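Putative peptidase M23 (Pseudomonas aeruginosa PAO1, PDB 2HSI) binds a zinc ion and is probably a metalloendopeptidase of the peptidase M23 family. Local coordinates at residues S25-M28 / R29-K33; V74-P77 / L78-P82; P149-L152 / M153-K156. All blocks are in the same frame, centred on the assembly; numbering follows the deposited sequence.

Contact 1 (S25-M28 / R29-K33); sequences SFIM and RLLNK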
# COMPACT_ATOMS: atom_id res chain seq x y z
N SER A 25 19.62 -7.15 6.18
CA SER A 25 19.66 -5.68 5.91
C SER A 25 18.69 -4.91 6.81
O SER A 25 17.83 -5.50 7.47
CB SER A 25 19.36 -5.40 4.44
OG SER A 25 17.99 -5.60 4.14
N PHE A 26 18.84 -3.59 6.81
CA PHE A 26 17.96 -2.70 7.56
C PHE A 26 16.51 -2.80 7.06
O PHE A 26 15.57 -2.76 7.86
CB PHE A 26 18.47 -1.26 7.49
CG PHE A 26 17.49 -0.24 8.01
CD1 PHE A 26 17.23 -0.13 9.37
CD2 PHE A 26 16.82 0.61 7.13
CE1 PHE A 26 16.32 0.81 9.85
CE2 PHE A 26 15.91 1.55 7.60
CZ PHE A 26 15.66 1.65 8.97
N ILE A 27 16.35 -2.95 5.75
CA ILE A 27 15.03 -3.05 5.15
C ILE A 27 14.36 -4.40 5.42
O ILE A 27 13.14 -4.48 5.52
CB ILE A 27 15.04 -2.61 3.63
CG1 ILE A 27 13.66 -2.10 3.19
CG2 ILE A 27 15.59 -3.69 2.71
CD1 ILE A 27 13.22 -0.82 3.90
N MET A 28 15.17 -5.45 5.60
CA MET A 28 14.69 -6.75 6.06
C MET A 28 14.26 -6.67 7.53
O MET A 28 13.24 -7.21 7.92
CB MET A 28 15.76 -7.84 5.84
CG MET A 28 15.55 -9.18 6.58
SD MET A 28 14.19 -10.22 6.00
CE MET A 28 15.00 -11.25 4.80
N ARG A 29 15.05 -5.96 8.34
CA ARG A 29 14.74 -5.76 9.75
C ARG A 29 13.49 -4.91 9.96
O ARG A 29 12.72 -5.14 10.90
CB ARG A 29 15.95 -5.15 10.48
CG ARG A 29 15.92 -5.29 12.00
CD ARG A 29 15.97 -6.75 12.46
NE ARG A 29 15.75 -6.88 13.89
CZ ARG A 29 15.67 -8.04 14.55
NH1 ARG A 29 15.80 -9.20 13.91
NH2 ARG A 29 15.47 -8.04 15.86
N LEU A 30 13.27 -3.95 9.08
CA LEU A 30 12.11 -3.07 9.16
C LEU A 30 10.81 -3.71 8.65
O LEU A 30 9.77 -3.65 9.29
CB LEU A 30 12.38 -1.77 8.38
CG LEU A 30 11.35 -0.65 8.49
CD1 LEU A 30 11.62 0.23 9.70
CD2 LEU A 30 11.37 0.17 7.23
N LEU A 31 10.89 -4.35 7.48
CA LEU A 31 9.69 -4.76 6.77
C LEU A 31 9.24 -6.19 7.02
O LEU A 31 8.08 -6.50 6.79
CB LEU A 31 9.82 -4.50 5.26
CG LEU A 31 9.93 -3.03 4.86
CD1 LEU A 31 9.90 -2.88 3.35
CD2 LEU A 31 8.85 -2.15 5.53
N ASN A 32 10.14 -7.07 7.47
CA ASN A 32 9.75 -8.46 7.72
C ASN A 32 8.94 -8.60 9.01
O ASN A 32 9.49 -8.88 10.08
CB ASN A 32 10.96 -9.40 7.73
CG ASN A 32 10.57 -10.86 7.58
OD1 ASN A 32 9.73 -11.21 6.74
ND2 ASN A 32 11.18 -11.72 8.38
N LYS A 33 7.64 -8.38 8.89
CA LYS A 33 6.68 -8.57 9.99
C LYS A 33 5.59 -9.52 9.49
O LYS A 33 4.47 -9.08 9.18
CB LYS A 33 6.06 -7.24 10.43
CG LYS A 33 7.04 -6.10 10.72
CD LYS A 33 8.01 -6.42 11.86
CE LYS A 33 8.86 -5.19 12.18
NZ LYS A 33 10.21 -5.54 12.71
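Ile27 packs along Leu31 one helical turn later, the two side chains running alongside each other in the same direction. From CB the Ile27 chain runs to CG1, which is held anti to the backbone N (chi1 -154°) and rests 3.8 Å from Leu31 CD1. At its tip, Ile27 CD1 touches two leucine methyls, Leu30 CD2 at 3.9 Å and Leu31 CD1. Leu31 CB lies 3.3 Å from Ile27 O, the oxygen that accepts the backbone N-H of Leu31 at 3.0 Å. This is the short helix 26-31, whose i to i+4 bonds run from Arg29 N to Ser25 O through to Asn32 N to Met28 O. Its first turn is secured by an ST motif, Ser25 OG accepting from Met28 N at 3.2 Å while also bonding Glu65. At the other end Asn32 leaves helical geometry and centres an inverse gamma turn; its OD1 bonds Val41 N of strand 39-43. Met28, bent at chi2 (70°), brings SD alongside Asn32 CB at 3.8 Å. Lys33 folds back to give its NZ to Arg29 O at 3.1 Å, almost in line with the carbonyl bond.

Contact 2 (V74-P77 / L78-P82); sequences VGIP and LSTKP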
# COMPACT_ATOMS: atom_id res chain seq x y z
N VAL A 74 6.07 -8.87 0.38
CA VAL A 74 4.76 -9.49 0.15
C VAL A 74 3.76 -8.99 1.17
O VAL A 74 3.99 -9.09 2.38
CB VAL A 74 4.84 -11.05 0.25
CG1 VAL A 74 3.51 -11.71 -0.15
CG2 VAL A 74 5.98 -11.63 -0.59
N GLY A 75 2.64 -8.45 0.69
CA GLY A 75 1.55 -8.03 1.58
C GLY A 75 0.69 -9.23 1.97
O GLY A 75 0.30 -10.01 1.10
N ILE A 76 0.42 -9.37 3.27
CA ILE A 76 -0.38 -10.49 3.78
C ILE A 76 -1.76 -9.99 4.20
O ILE A 76 -1.88 -9.20 5.14
CB ILE A 76 0.30 -11.18 5.00
CG1 ILE A 76 1.79 -11.45 4.74
CG2 ILE A 76 -0.45 -12.45 5.39
CD1 ILE A 76 2.09 -12.36 3.55
N PRO A 77 -2.82 -10.43 3.49
CA PRO A 77 -4.17 -9.96 3.89
C PRO A 77 -4.51 -10.27 5.35
O PRO A 77 -4.03 -11.26 5.91
CB PRO A 77 -5.09 -10.73 2.95
CG PRO A 77 -4.24 -11.07 1.77
CD PRO A 77 -2.88 -11.31 2.31
N LEU A 78 -5.32 -9.40 5.95
CA LEU A 78 -5.72 -9.56 7.36
C LEU A 78 -6.51 -10.86 7.61
O LEU A 78 -6.47 -11.42 8.70
CB LEU A 78 -6.50 -8.32 7.83
CG LEU A 78 -6.66 -8.10 9.34
CD1 LEU A 78 -5.33 -7.78 10.03
CD2 LEU A 78 -7.68 -7.00 9.61
N SER A 79 -7.20 -11.35 6.58
CA SER A 79 -7.95 -12.60 6.68
C SER A 79 -7.10 -13.89 6.56
O SER A 79 -7.62 -14.99 6.73
CB SER A 79 -9.09 -12.61 5.64
OG SER A 79 -8.58 -12.62 4.32
N THR A 80 -5.80 -13.74 6.28
CA THR A 80 -4.91 -14.89 6.13
C THR A 80 -4.73 -15.66 7.43
O THR A 80 -4.35 -15.09 8.45
CB THR A 80 -3.51 -14.48 5.62
OG1 THR A 80 -3.65 -13.62 4.48
CG2 THR A 80 -2.68 -15.69 5.23
N LYS A 81 -5.00 -16.96 7.38
CA LYS A 81 -4.78 -17.83 8.52
C LYS A 81 -3.28 -18.07 8.67
O LYS A 81 -2.58 -18.36 7.69
CB LYS A 81 -5.55 -19.15 8.36
CG LYS A 81 -6.99 -19.13 8.91
CD LYS A 81 -7.98 -18.43 7.98
CE LYS A 81 -9.13 -17.78 8.75
NZ LYS A 81 -9.84 -16.76 7.92
N PRO A 82 -2.76 -17.91 9.90
CA PRO A 82 -1.36 -18.23 10.17
C PRO A 82 -0.99 -19.66 9.71
O PRO A 82 -1.83 -20.57 9.75
CB PRO A 82 -1.25 -18.07 11.68
CG PRO A 82 -2.32 -17.07 12.02
CD PRO A 82 -3.45 -17.42 11.11
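With chi1 at -49°, Thr80 OG1 stands beside its own backbone N and anti to its carbonyl carbon, which turns the hydroxyl back onto Pro77 O. That oxygen is gripped twice by one residue: Thr80 OG1 donates to Pro77 O at 2.8 Å, and Thr80 N donates to it at 3.1 Å with an N-H...O angle of 160°. Both donors approach from the same face of the carbonyl, the amide N well above the plane and the hydroxyl less steeply tilted. The backbone bond closes a type I beta turn from Pro77 to Thr80, with Leu78 and Ser79 at its corners. Thr80 OG1 also lies against the proline ring, 3.3 Å from Pro77 CD. Ile76 has two conformers; in the one described here its CG2 approaches Thr80 CB at 3.7 Å, the side chains crossing at about a right angle.

The turn follows strand 70-75 and leads towards strand 83-90 in the peptidase M23 N-terminal domain. Tyr55 of strand 52-55 packs on Ile76, Pro77 and Thr80, while Ile76 is buried against Phe100 and Val102 of strand 96-102. Leu78 projects from the corner onto Phe166, its side chain about 8 Å from that of the zinc ligand His180 and about 13 Å from the zinc ion. Beyond the turn, Lys81 NZ curls back to Ser79 O at 3.1 Å, in the carbonyl plane. Because a proline nitrogen carries no hydrogen, Thr80 OG1 has nothing to accept from Pro77 N; its proton goes to Pro77 O, and the two bonds to that oxygen fix both the turn and the rotation of the threonine.

Contact 3 (P149-L152 / M153-K156); sequences PSNL and MLDK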
# COMPACT_ATOMS: atom_id res chain seq x y z
N PRO A 149 9.83 1.24 -6.46
CA PRO A 149 9.60 2.28 -5.47
C PRO A 149 10.85 3.09 -5.13
O PRO A 149 11.97 2.54 -5.03
CB PRO A 149 9.13 1.49 -4.25
CG PRO A 149 8.44 0.32 -4.84
CD PRO A 149 9.34 -0.06 -5.99
N SER A 150 10.64 4.39 -4.96
CA SER A 150 11.72 5.32 -4.61
C SER A 150 12.29 5.01 -3.23
O SER A 150 13.50 5.11 -3.01
CB SER A 150 11.22 6.77 -4.67
OG SER A 150 10.43 7.12 -3.54
N ASN A 151 11.41 4.62 -2.31
CA ASN A 151 11.80 4.24 -0.95
C ASN A 151 10.78 3.26 -0.39
O ASN A 151 9.57 3.41 -0.63
CB ASN A 151 11.92 5.46 -0.02
CG ASN A 151 10.75 6.43 -0.16
OD1 ASN A 151 10.51 6.98 -1.23
ND2 ASN A 151 10.06 6.68 0.94
N LEU A 152 11.27 2.26 0.34
CA LEU A 152 10.37 1.28 0.94
C LEU A 152 10.01 1.67 2.36
O LEU A 152 8.91 1.38 2.82
CB LEU A 152 10.97 -0.13 0.90
CG LEU A 152 11.29 -0.78 -0.44
CD1 LEU A 152 11.85 -2.18 -0.20
CD2 LEU A 152 10.09 -0.83 -1.37
N MET A 153 10.94 2.33 3.04
CA MET A 153 10.61 2.99 4.30
C MET A 153 9.93 4.30 3.95
O MET A 153 10.52 5.17 3.28
CB MET A 153 11.84 3.23 5.18
CG MET A 153 11.48 3.79 6.56
SD MET A 153 12.86 4.04 7.71
CE MET A 153 11.96 4.39 9.22
N LEU A 154 8.69 4.44 4.40
CA LEU A 154 7.83 5.55 4.00
C LEU A 154 7.84 6.68 5.02
O LEU A 154 8.00 6.45 6.22
CB LEU A 154 6.40 5.05 3.81
CG LEU A 154 6.17 3.96 2.76
CD1 LEU A 154 4.69 3.58 2.68
CD2 LEU A 154 6.69 4.40 1.41
N ASP A 155 7.68 7.91 4.52
CA ASP A 155 7.47 9.04 5.40
C ASP A 155 6.03 9.03 5.88
O ASP A 155 5.15 8.57 5.15
CB ASP A 155 7.71 10.36 4.68
CG ASP A 155 9.14 10.56 4.25
OD1 ASP A 155 10.05 9.91 4.82
OD2 ASP A 155 9.36 11.38 3.35
N LYS A 156 5.81 9.52 7.09
CA LYS A 156 4.47 9.86 7.54
C LYS A 156 3.90 10.90 6.57
O LYS A 156 4.59 11.85 6.21
CB LYS A 156 4.50 10.44 8.95
CG LYS A 156 4.80 9.42 10.03
CD LYS A 156 5.05 10.10 11.37
CE LYS A 156 3.79 10.75 11.90
NZ LYS A 156 4.03 11.44 13.19
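The amide of Asn151 meets Met153 O at its edge and a leucine methyl on one face. At the edge ND2 donates to Met153 O at 2.8 Å, almost straight (171°), the oxygen lying close to the amide plane; over the face comes Leu154 CD2, 4.1 Å from Asn151 ND2. Relative to the carbonyl plane of Met153 the donor is tilted by 32°. The same ND2 also bonds Pro196 O, so both of these bonds help to fix how the amide is turned. The segments form part of an irregular connection between helix 127-141 and strand 183-185. A chi1 of 46° wedges Asn151 CG in between N and C of its own backbone, a rotation that carries the amide forward to the residue two places on. Leu154 reaches back across the bend, its CG 3.8 Å from Leu152 O. Buried Leu154 also packs on Phe222 of strand 222-229, whereas Leu152 and Met153 pack on helix 26-31. Backbone bonds tie Leu154 to Phe276 and Asp155 to Pro196, and the Asp155 carboxylate forms a salt bridge with Arg242; that pairing would probably favour the ionised acid. Asn151 O is buried here without a polar partner in the model; the methyl Leu154 CD2 lies 3.7 Å from Asn151 O.

Overall arrangement
The three contacts come in series along the chain and each is local. Contacts 1 and 3, centres about 13 Å apart, touch: Leu30 CD2 lies 3.7 Å from Met153 CG, Ile27 CD1 and Leu31 CD1 rest on Leu152 CB, and Phe26 packs on Met153. Contact 2 touches neither, its centre about 17 Å from that of contact 1 and about 21 Å from that of contact 3. Helix 26-31 packs on strand 39-43 of the six-stranded sheet whose strand 70-75 enters contact 2. Leu152 meets that helix and strand 58-64 of the same sheet, while Leu154 packs on Phe222 of strand 222-229; contact 3 thus bridges the N-terminal and zinc-binding parts. Contact 2 lies nearer the zinc.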